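Local coordinates for methylated RNA-binding protein 1 (Saccharomyces cerevisiae S288c, PDB 4RCM) that recognises N6-methyladenosine in RNA through its YTH domain and lowers the stability of PHO4 mRNA by binding its 3'-UTR, thereby regulating phosphate metabolism, at residues F19-S24 with K46-A51; F33-W38 with T89-D94; W106-D111 with L150-D155. All coordinates share one frame; numbering follows the deposited sequence.

Interaction 1: residues F19-S24 with K46-A51; sequences FVIKSS and KRLSEA. With nucleotides of chain C.
Apolar contact carries this helix-on-sheet packing of the YTH domain, strand 19-23 against helix 46-51, whose short axes approach to 11.2 Å and run roughly antiparallel. Leu48 reaches the strand with both methyls. CD2 lies over one face of the Phe19 ring, offset toward the rim, and makes a CH-pi contact 3.9 Å from the ring centroid and 22° off the ring normal. CD1 of Leu48 meets CD1 of Ile21 more loosely at 4.2 Å. Ala51 sets its CB 3.7 Å from CZ at the tip of the Phe19 ring. The polar element is slight: the Arg47 chain bends at chi3 (63°) and brings NH2 near the ring plane at the edge, 4.2 Å from Phe19 CE2.

At and just beyond the C-terminal end of the strand the chain meets the RNA. Ser24 N lies 2.9 Å from N3 of the N6-methyladenosine of chain C, and Lys22 and Ser23 belong to the same binding site.

The strand is flanked by strand 61-67, whose Val61, Leu63 and Phe65 join the apolar layer, and by strand 138-139, where Glu138 touches both Phe19 and Arg47; helix 42-53 packs over this part of the sheet.

Interaction 2: residues F33-W38 with T89-D94; sequences FYNGIW and TSIWED. With nucleotides of chain C.
Asn35, in the last turn of helix 26-35, is the first residue of its segment to meet the loop. Its CB and CG both lie 3.9 Å from CD1 of Ile91, an approach tip to tip, while ND2 is hydrogen-bonded back to Arg31 O within the helix. At Gly36 the chain leaves helical geometry with positive phi and passes into strand 37-38.

Ile37 then turns the tip of its side chain to the loop. CG1 sits between the backbone N and the carbonyl carbon (chi1 65°), the crowded position, and the extended chi2 carries CD1 to within 3.6 Å of CD1 of Ile91. Ile91 has the same crowded chi1 (60°), and the two branches meet end to end. Ile37 CG1 also packs against Trp92 CZ2 at 4.0 Å, and Ile37 O lies in the plane of the Trp92 ring, at the edge.

Trp38 has its CG anti to the backbone N, which swings the indole back toward Trp92. Its CE3 is 3.7 Å from CH2 of Trp92, and the six-membered rings are inclined at 70°, forming an oblique pair. These two indoles receive the modified base. N6 of the N6-methyladenosine of chain C lies over one face of Trp38, 3.4 Å from CZ2, and the N6-methyl carbon C9 of the same nucleotide lies over the centre of one Trp92 face, 3.3 Å from CD2. Ile91 CG1 backs the opposite face.

Steeply inclined aromatic walls around a methylated amine are the hallmark of the YTH aromatic cage. The methyl meets carbon-rich pi surface, so dispersion and CH-pi attraction probably account for much of its recognition; Ile91 backs the Trp92 wall from the far side, and Ile37 packs on Ile91 and on Trp92 CZ2.

Interaction 3: residues W106-D111 with L150-D155; sequences WVIVRD and LFKTQD
Two flat groups, the Arg110 guanidinium and the Phe151 ring, stand 77° apart and are both engaged chiefly at their edges. The carbonyl oxygens of Phe151 and Thr153 lie in the guanidinium plane, and NH1 donates to both: to Thr153 O at 2.7 Å, within that carbonyl's plane, and to Phe151 O at 2.9 Å, from above the carbonyl plane. NH2 forms a salt bridge with Asp155 OD2 at 3.1 Å, using the anti lone pair of the carboxylate; the carboxylate is tilted, its plane 63° from that of the guanidinium. NE donates to Asp111 O at 2.9 Å. All three nitrogens are thus gripped, fixing the group's rotation, and the buried positive charge is probably stabilised by the carboxylate and the carbonyl dipoles.

At the edge of the Phe151 ring, in its plane, lies Arg110 O, 3.5 Å from CE1. Arg110 takes the crowded chi1 (55°) and bends again at chi2 and chi3, which lays its CD 3.5 Å from Phe151 CD1. Ile108 adds CG2, 4.0 Å from that same CD1.

The contact ties the C-terminal part of helix 141-151 and the residues leading to Asp155 to strand 102-112. Val107 and Ile108 form a classic beta bulge opposite Val76 of neighbouring strand 72-79, and Phe151 also packs on Val76 and on Ile112.

All three contacts reach the same mixed sheet, but at different places. Interactions 1 and 2 are mainly buried and apolar, and they meet where Ile21 CG2 packs 3.3 Å from Trp38 NE1, so strand 17-23 and the tryptophan cage share the wall of the RNA site. Interaction 3 is only partly buried, relies on hydrogen bonds and a salt bridge, and lies about 10 Å at its nearest atom from the nucleic acid. It meets interaction 2 where Phe33 of helix 26-35 packs on Trp106 and Val109 of strand 102-112; strand 37-38 is also that strand's neighbour in the sheet. Interactions 1 and 3 do not touch and lie on opposite sides of the chain's centre.

Interaction 1: residues F19-S24 with K46-A51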
# COMPACT_ATOMS: atom_id res chain seq x y z
N PHE A 19 -2.99 2.56 5.27
CA PHE A 19 -1.61 2.67 5.76
C PHE A 19 -0.66 2.81 4.62
O PHE A 19 -0.91 2.27 3.53
CB PHE A 19 -1.20 1.41 6.51
CG PHE A 19 -2.08 1.10 7.66
CD1 PHE A 19 -3.21 0.33 7.48
CD2 PHE A 19 -1.78 1.58 8.92
CE1 PHE A 19 -4.06 0.04 8.53
CE2 PHE A 19 -2.60 1.28 9.98
CZ PHE A 19 -3.73 0.51 9.80
N VAL A 20 0.45 3.50 4.87
CA VAL A 20 1.54 3.57 3.90
C VAL A 20 2.43 2.34 4.09
O VAL A 20 2.63 1.90 5.21
CB VAL A 20 2.37 4.86 4.03
CG1 VAL A 20 3.71 4.75 3.31
CG2 VAL A 20 1.59 6.02 3.46
N ILE A 21 2.98 1.83 2.97
CA ILE A 21 4.02 0.74 3.00
C ILE A 21 5.25 1.36 2.36
O ILE A 21 5.16 1.92 1.25
CB ILE A 21 3.61 -0.55 2.23
CG1 ILE A 21 2.38 -1.20 2.85
CG2 ILE A 21 4.75 -1.58 2.20
CD1 ILE A 21 2.56 -1.76 4.25
N LYS A 22 6.40 1.30 3.06
CA LYS A 22 7.67 1.80 2.46
C LYS A 22 8.52 0.58 2.23
O LYS A 22 8.82 -0.20 3.18
CB LYS A 22 8.42 2.79 3.37
CG LYS A 22 7.66 4.03 3.77
CD LYS A 22 7.27 4.90 2.57
CE LYS A 22 8.47 5.49 1.82
NZ LYS A 22 8.05 6.50 0.80
N SER A 23 8.82 0.35 0.98
CA SER A 23 9.67 -0.78 0.59
C SER A 23 11.08 -0.29 0.31
O SER A 23 11.26 0.79 -0.32
CB SER A 23 9.11 -1.43 -0.68
OG SER A 23 10.03 -2.35 -1.21
N SER A 24 12.06 -1.08 0.72
CA SER A 24 13.48 -0.86 0.36
C SER A 24 13.84 -1.00 -1.14
O SER A 24 14.90 -0.50 -1.54
CB SER A 24 14.38 -1.78 1.22
OG SER A 24 14.38 -1.34 2.59
N LYS A 46 2.37 -6.52 13.23
CA LYS A 46 1.48 -6.38 14.40
C LYS A 46 0.49 -5.23 14.29
O LYS A 46 -0.69 -5.40 14.53
CB LYS A 46 2.30 -6.25 15.70
N ARG A 47 0.96 -4.05 13.91
CA ARG A 47 0.05 -2.95 13.65
C ARG A 47 -1.02 -3.31 12.57
O ARG A 47 -2.19 -3.14 12.81
CB ARG A 47 0.82 -1.71 13.22
CG ARG A 47 1.68 -1.07 14.32
CD ARG A 47 2.21 0.27 13.82
NE ARG A 47 1.07 1.14 13.59
CZ ARG A 47 1.11 2.27 12.91
NH1 ARG A 47 2.25 2.70 12.39
NH2 ARG A 47 0.02 2.98 12.75
N LEU A 48 -0.60 -3.83 11.41
CA LEU A 48 -1.49 -4.19 10.35
C LEU A 48 -2.45 -5.32 10.73
O LEU A 48 -3.63 -5.27 10.41
CB LEU A 48 -0.70 -4.60 9.13
CG LEU A 48 0.11 -3.47 8.48
CD1 LEU A 48 0.95 -4.05 7.37
CD2 LEU A 48 -0.81 -2.39 7.95
N SER A 49 -1.93 -6.32 11.40
CA SER A 49 -2.73 -7.44 11.85
C SER A 49 -3.80 -7.02 12.85
O SER A 49 -4.91 -7.49 12.79
CB SER A 49 -1.80 -8.50 12.46
OG SER A 49 -2.51 -9.52 13.13
N GLU A 50 -3.48 -6.13 13.76
CA GLU A 50 -4.46 -5.67 14.74
C GLU A 50 -5.57 -4.89 14.03
O GLU A 50 -6.72 -5.05 14.32
CB GLU A 50 -3.80 -4.83 15.85
CG GLU A 50 -2.69 -5.55 16.61
N ALA A 51 -5.21 -4.04 13.08
CA ALA A 51 -6.21 -3.38 12.27
C ALA A 51 -7.12 -4.34 11.49
O ALA A 51 -8.33 -4.14 11.42
CB ALA A 51 -5.52 -2.42 11.29
C2 6MZ C 3 11.64 -4.19 1.83
C4 6MZ C 3 10.74 -3.18 3.77
C5 6MZ C 3 9.80 -4.30 3.93
N9 6MZ C 3 10.48 -2.34 4.78
N3 6MZ C 3 11.63 -3.18 2.71
N1 6MZ C 3 10.81 -5.25 1.92
C6 6MZ C 3 9.89 -5.38 2.90
N6 6MZ C 3 9.09 -6.47 3.01
C9 6MZ C 3 9.25 -7.64 2.18
N7 6MZ C 3 9.06 -4.06 5.05
C8 6MZ C 3 9.50 -2.87 5.55
O5' 6MZ C 3 12.70 -0.43 9.52
C5' 6MZ C 3 12.43 -1.31 8.40
C4' 6MZ C 3 12.36 -0.53 7.08
O4' 6MZ C 3 12.33 -1.43 5.96
C1' 6MZ C 3 11.30 -1.07 5.01
C2' 6MZ C 3 10.67 0.21 5.59
O2' 6MZ C 3 11.23 1.41 5.00
C3' 6MZ C 3 11.13 0.39 6.99
O3' 6MZ C 3 11.40 1.82 7.10

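Interaction 2: residues F33-W38 with T89-D94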
# COMPACT_ATOMS: atom_id res chain seq x y z
N PHE A 33 3.60 -8.04 -6.20
CA PHE A 33 2.55 -8.03 -7.18
C PHE A 33 2.32 -9.40 -7.79
O PHE A 33 1.18 -9.82 -7.96
CB PHE A 33 2.85 -7.02 -8.29
CG PHE A 33 1.88 -7.10 -9.40
CD1 PHE A 33 0.66 -6.42 -9.34
CD2 PHE A 33 2.16 -7.89 -10.52
CE1 PHE A 33 -0.27 -6.54 -10.36
CE2 PHE A 33 1.24 -8.01 -11.53
CZ PHE A 33 0.02 -7.34 -11.46
N TYR A 34 3.40 -10.13 -8.09
CA TYR A 34 3.29 -11.42 -8.82
C TYR A 34 2.97 -12.58 -7.86
O TYR A 34 2.34 -13.56 -8.29
CB TYR A 34 4.58 -11.74 -9.60
CG TYR A 34 4.79 -10.82 -10.80
CD1 TYR A 34 3.96 -10.88 -11.90
CD2 TYR A 34 5.80 -9.88 -10.81
CE1 TYR A 34 4.16 -10.02 -13.00
CE2 TYR A 34 6.00 -9.04 -11.89
CZ TYR A 34 5.18 -9.11 -12.97
OH TYR A 34 5.36 -8.21 -14.04
N ASN A 35 3.35 -12.46 -6.59
CA ASN A 35 3.04 -13.51 -5.62
C ASN A 35 1.82 -13.29 -4.70
O ASN A 35 1.36 -14.23 -3.97
CB ASN A 35 4.24 -13.76 -4.71
CG ASN A 35 5.36 -14.47 -5.39
OD1 ASN A 35 5.50 -15.71 -5.29
ND2 ASN A 35 6.20 -13.69 -6.10
N GLY A 36 1.37 -12.04 -4.63
CA GLY A 36 0.22 -11.67 -3.88
C GLY A 36 0.41 -11.76 -2.38
O GLY A 36 -0.55 -12.04 -1.66
N ILE A 37 1.64 -11.52 -1.90
CA ILE A 37 1.87 -11.37 -0.48
C ILE A 37 2.72 -10.14 -0.15
O ILE A 37 3.31 -9.51 -1.02
CB ILE A 37 2.53 -12.59 0.11
CG1 ILE A 37 3.94 -12.80 -0.47
CG2 ILE A 37 1.69 -13.80 -0.21
CD1 ILE A 37 4.72 -13.90 0.27
N TRP A 38 2.72 -9.81 1.15
CA TRP A 38 3.61 -8.81 1.70
C TRP A 38 3.96 -9.20 3.12
O TRP A 38 3.22 -9.96 3.79
CB TRP A 38 2.99 -7.40 1.66
CG TRP A 38 3.99 -6.33 2.03
CD1 TRP A 38 4.03 -5.62 3.19
CD2 TRP A 38 5.16 -5.94 1.28
NE1 TRP A 38 5.09 -4.74 3.17
CE2 TRP A 38 5.81 -4.93 2.02
CE3 TRP A 38 5.69 -6.31 0.03
CZ2 TRP A 38 6.97 -4.29 1.56
CZ3 TRP A 38 6.87 -5.67 -0.43
CH2 TRP A 38 7.48 -4.66 0.34
N THR A 89 7.84 -16.82 2.33
CA THR A 89 8.66 -15.63 2.62
C THR A 89 10.10 -15.67 2.03
O THR A 89 10.89 -14.74 2.23
CB THR A 89 8.67 -15.32 4.13
OG1 THR A 89 9.04 -16.48 4.86
CG2 THR A 89 7.25 -14.88 4.61
N SER A 90 10.42 -16.72 1.26
CA SER A 90 11.76 -16.87 0.67
C SER A 90 11.96 -15.89 -0.49
O SER A 90 13.09 -15.63 -0.84
CB SER A 90 12.03 -18.32 0.18
OG SER A 90 11.57 -18.52 -1.17
N ILE A 91 10.88 -15.34 -1.05
CA ILE A 91 10.98 -14.34 -2.14
C ILE A 91 11.61 -13.02 -1.67
O ILE A 91 11.95 -12.14 -2.50
CB ILE A 91 9.58 -14.04 -2.76
CG1 ILE A 91 8.62 -13.48 -1.70
CG2 ILE A 91 8.99 -15.30 -3.39
CD1 ILE A 91 7.21 -13.17 -2.23
N TRP A 92 11.70 -12.84 -0.36
CA TRP A 92 12.34 -11.63 0.18
C TRP A 92 13.86 -11.87 0.35
O TRP A 92 14.28 -12.82 1.00
CB TRP A 92 11.74 -11.21 1.55
CG TRP A 92 10.18 -11.17 1.62
CD1 TRP A 92 9.40 -11.71 2.59
CD2 TRP A 92 9.29 -10.56 0.70
NE1 TRP A 92 8.06 -11.51 2.32
CE2 TRP A 92 7.97 -10.78 1.17
CE3 TRP A 92 9.47 -9.83 -0.49
CZ2 TRP A 92 6.86 -10.32 0.51
CZ3 TRP A 92 8.35 -9.40 -1.15
CH2 TRP A 92 7.07 -9.64 -0.65
N GLU A 93 14.65 -11.00 -0.26
CA GLU A 93 16.06 -10.81 0.09
C GLU A 93 16.14 -10.41 1.57
O GLU A 93 15.35 -9.57 2.06
CB GLU A 93 16.70 -9.70 -0.77
CG GLU A 93 16.53 -9.83 -2.29
CD GLU A 93 17.17 -11.09 -2.90
OE1 GLU A 93 16.63 -11.62 -3.92
OE2 GLU A 93 18.22 -11.55 -2.37
N ASP A 94 17.10 -11.00 2.29
CA ASP A 94 17.29 -10.75 3.73
C ASP A 94 16.01 -11.03 4.52
O ASP A 94 15.59 -10.21 5.34
CB ASP A 94 17.77 -9.32 3.99
C2 6MZ C 3 11.64 -4.19 1.83
C4 6MZ C 3 10.74 -3.18 3.77
C5 6MZ C 3 9.80 -4.30 3.93
N9 6MZ C 3 10.48 -2.34 4.78
N3 6MZ C 3 11.63 -3.18 2.71
N1 6MZ C 3 10.81 -5.25 1.92
C6 6MZ C 3 9.89 -5.38 2.90
N6 6MZ C 3 9.09 -6.47 3.01
C9 6MZ C 3 9.25 -7.64 2.18
N7 6MZ C 3 9.06 -4.06 5.05
C8 6MZ C 3 9.50 -2.87 5.55
O5' 6MZ C 3 12.70 -0.43 9.52
C5' 6MZ C 3 12.43 -1.31 8.40
C4' 6MZ C 3 12.36 -0.53 7.08
O4' 6MZ C 3 12.33 -1.43 5.96
C1' 6MZ C 3 11.30 -1.07 5.01
C2' 6MZ C 3 10.67 0.21 5.59
O2' 6MZ C 3 11.23 1.41 5.00
C3' 6MZ C 3 11.13 0.39 6.99
O3' 6MZ C 3 11.40 1.82 7.10

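Interaction 3: residues W106-D111 with L150-D155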
# COMPACT_ATOMS: atom_id res chain seq x y z
N TRP A 106 -3.34 -6.51 -5.45
CA TRP A 106 -2.97 -5.21 -5.98
C TRP A 106 -4.17 -4.74 -6.76
O TRP A 106 -4.52 -5.36 -7.77
CB TRP A 106 -1.70 -5.36 -6.82
CG TRP A 106 -0.46 -5.36 -5.97
CD1 TRP A 106 -0.02 -6.37 -5.16
CD2 TRP A 106 0.40 -4.25 -5.73
NE1 TRP A 106 1.10 -5.98 -4.49
CE2 TRP A 106 1.38 -4.67 -4.83
CE3 TRP A 106 0.45 -2.95 -6.21
CZ2 TRP A 106 2.41 -3.84 -4.40
CZ3 TRP A 106 1.48 -2.13 -5.78
CH2 TRP A 106 2.44 -2.58 -4.88
N VAL A 107 -4.89 -3.76 -6.24
CA VAL A 107 -6.10 -3.22 -6.90
C VAL A 107 -5.73 -2.16 -7.95
O VAL A 107 -6.36 -2.10 -9.00
CB VAL A 107 -7.16 -2.67 -5.90
CG1 VAL A 107 -7.74 -3.78 -5.05
CG2 VAL A 107 -6.56 -1.60 -4.97
N ILE A 108 -4.69 -1.37 -7.67
CA ILE A 108 -4.22 -0.31 -8.59
C ILE A 108 -2.71 -0.33 -8.81
O ILE A 108 -1.95 -0.37 -7.87
CB ILE A 108 -4.62 1.11 -8.11
CG1 ILE A 108 -6.12 1.28 -8.08
CG2 ILE A 108 -3.99 2.22 -9.02
CD1 ILE A 108 -6.59 2.41 -7.17
N VAL A 109 -2.27 -0.22 -10.07
CA VAL A 109 -0.84 -0.27 -10.36
C VAL A 109 -0.58 0.84 -11.35
O VAL A 109 -1.02 0.73 -12.49
CB VAL A 109 -0.41 -1.61 -10.98
CG1 VAL A 109 1.07 -1.59 -11.35
CG2 VAL A 109 -0.70 -2.74 -10.03
N ARG A 110 0.02 1.93 -10.86
CA ARG A 110 0.38 3.09 -11.64
C ARG A 110 1.10 4.04 -10.70
O ARG A 110 0.89 4.02 -9.51
CB ARG A 110 -0.83 3.81 -12.26
CG ARG A 110 -1.94 4.25 -11.30
CD ARG A 110 -1.86 5.69 -10.76
NE ARG A 110 -1.53 6.71 -11.77
CZ ARG A 110 -2.40 7.49 -12.43
NH1 ARG A 110 -3.72 7.39 -12.27
NH2 ARG A 110 -1.93 8.35 -13.29
N ASP A 111 1.96 4.86 -11.25
CA ASP A 111 2.69 5.85 -10.42
C ASP A 111 1.88 7.14 -10.25
O ASP A 111 1.18 7.57 -11.13
CB ASP A 111 4.04 6.18 -11.07
CG ASP A 111 5.06 5.04 -10.95
OD1 ASP A 111 4.84 4.00 -10.24
OD2 ASP A 111 6.12 5.18 -11.59
N LEU A 150 -7.33 10.10 -6.75
CA LEU A 150 -6.24 10.55 -7.63
C LEU A 150 -5.64 9.34 -8.35
O LEU A 150 -5.37 9.39 -9.54
CB LEU A 150 -5.20 11.34 -6.81
CG LEU A 150 -4.01 11.98 -7.49
CD1 LEU A 150 -4.41 13.18 -8.36
CD2 LEU A 150 -2.96 12.41 -6.44
N PHE A 151 -5.47 8.23 -7.64
CA PHE A 151 -4.91 7.02 -8.25
C PHE A 151 -5.82 6.48 -9.38
O PHE A 151 -5.32 5.89 -10.35
CB PHE A 151 -4.63 5.91 -7.20
CG PHE A 151 -3.23 5.94 -6.60
CD1 PHE A 151 -2.15 5.28 -7.25
CD2 PHE A 151 -2.97 6.57 -5.39
CE1 PHE A 151 -0.85 5.29 -6.71
CE2 PHE A 151 -1.67 6.60 -4.85
CZ PHE A 151 -0.61 5.94 -5.51
N LYS A 152 -7.15 6.65 -9.22
CA LYS A 152 -8.16 6.17 -10.18
C LYS A 152 -8.26 7.06 -11.42
O LYS A 152 -9.03 6.78 -12.34
CB LYS A 152 -9.58 6.09 -9.52
CG LYS A 152 -9.83 4.84 -8.70
CD LYS A 152 -10.96 5.01 -7.68
CE LYS A 152 -12.17 4.13 -7.89
NZ LYS A 152 -13.32 4.43 -6.98
N THR A 153 -7.55 8.18 -11.46
CA THR A 153 -7.71 9.08 -12.59
C THR A 153 -7.01 8.51 -13.83
O THR A 153 -5.83 8.18 -13.78
CB THR A 153 -7.17 10.47 -12.31
OG1 THR A 153 -7.81 10.99 -11.14
CG2 THR A 153 -7.44 11.42 -13.52
N GLN A 154 -7.74 8.44 -14.94
CA GLN A 154 -7.22 7.88 -16.18
C GLN A 154 -6.41 8.97 -16.90
O GLN A 154 -6.84 9.45 -17.93
CB GLN A 154 -8.37 7.37 -17.06
CG GLN A 154 -9.13 8.45 -17.83
N ASP A 155 -5.27 9.38 -16.32
CA ASP A 155 -4.46 10.50 -16.84
C ASP A 155 -3.78 10.08 -18.13
O ASP A 155 -3.36 8.92 -18.28
CB ASP A 155 -3.35 10.89 -15.86
CG ASP A 155 -3.89 11.52 -14.58
OD1 ASP A 155 -4.45 12.62 -14.68
OD2 ASP A 155 -3.73 10.92 -13.48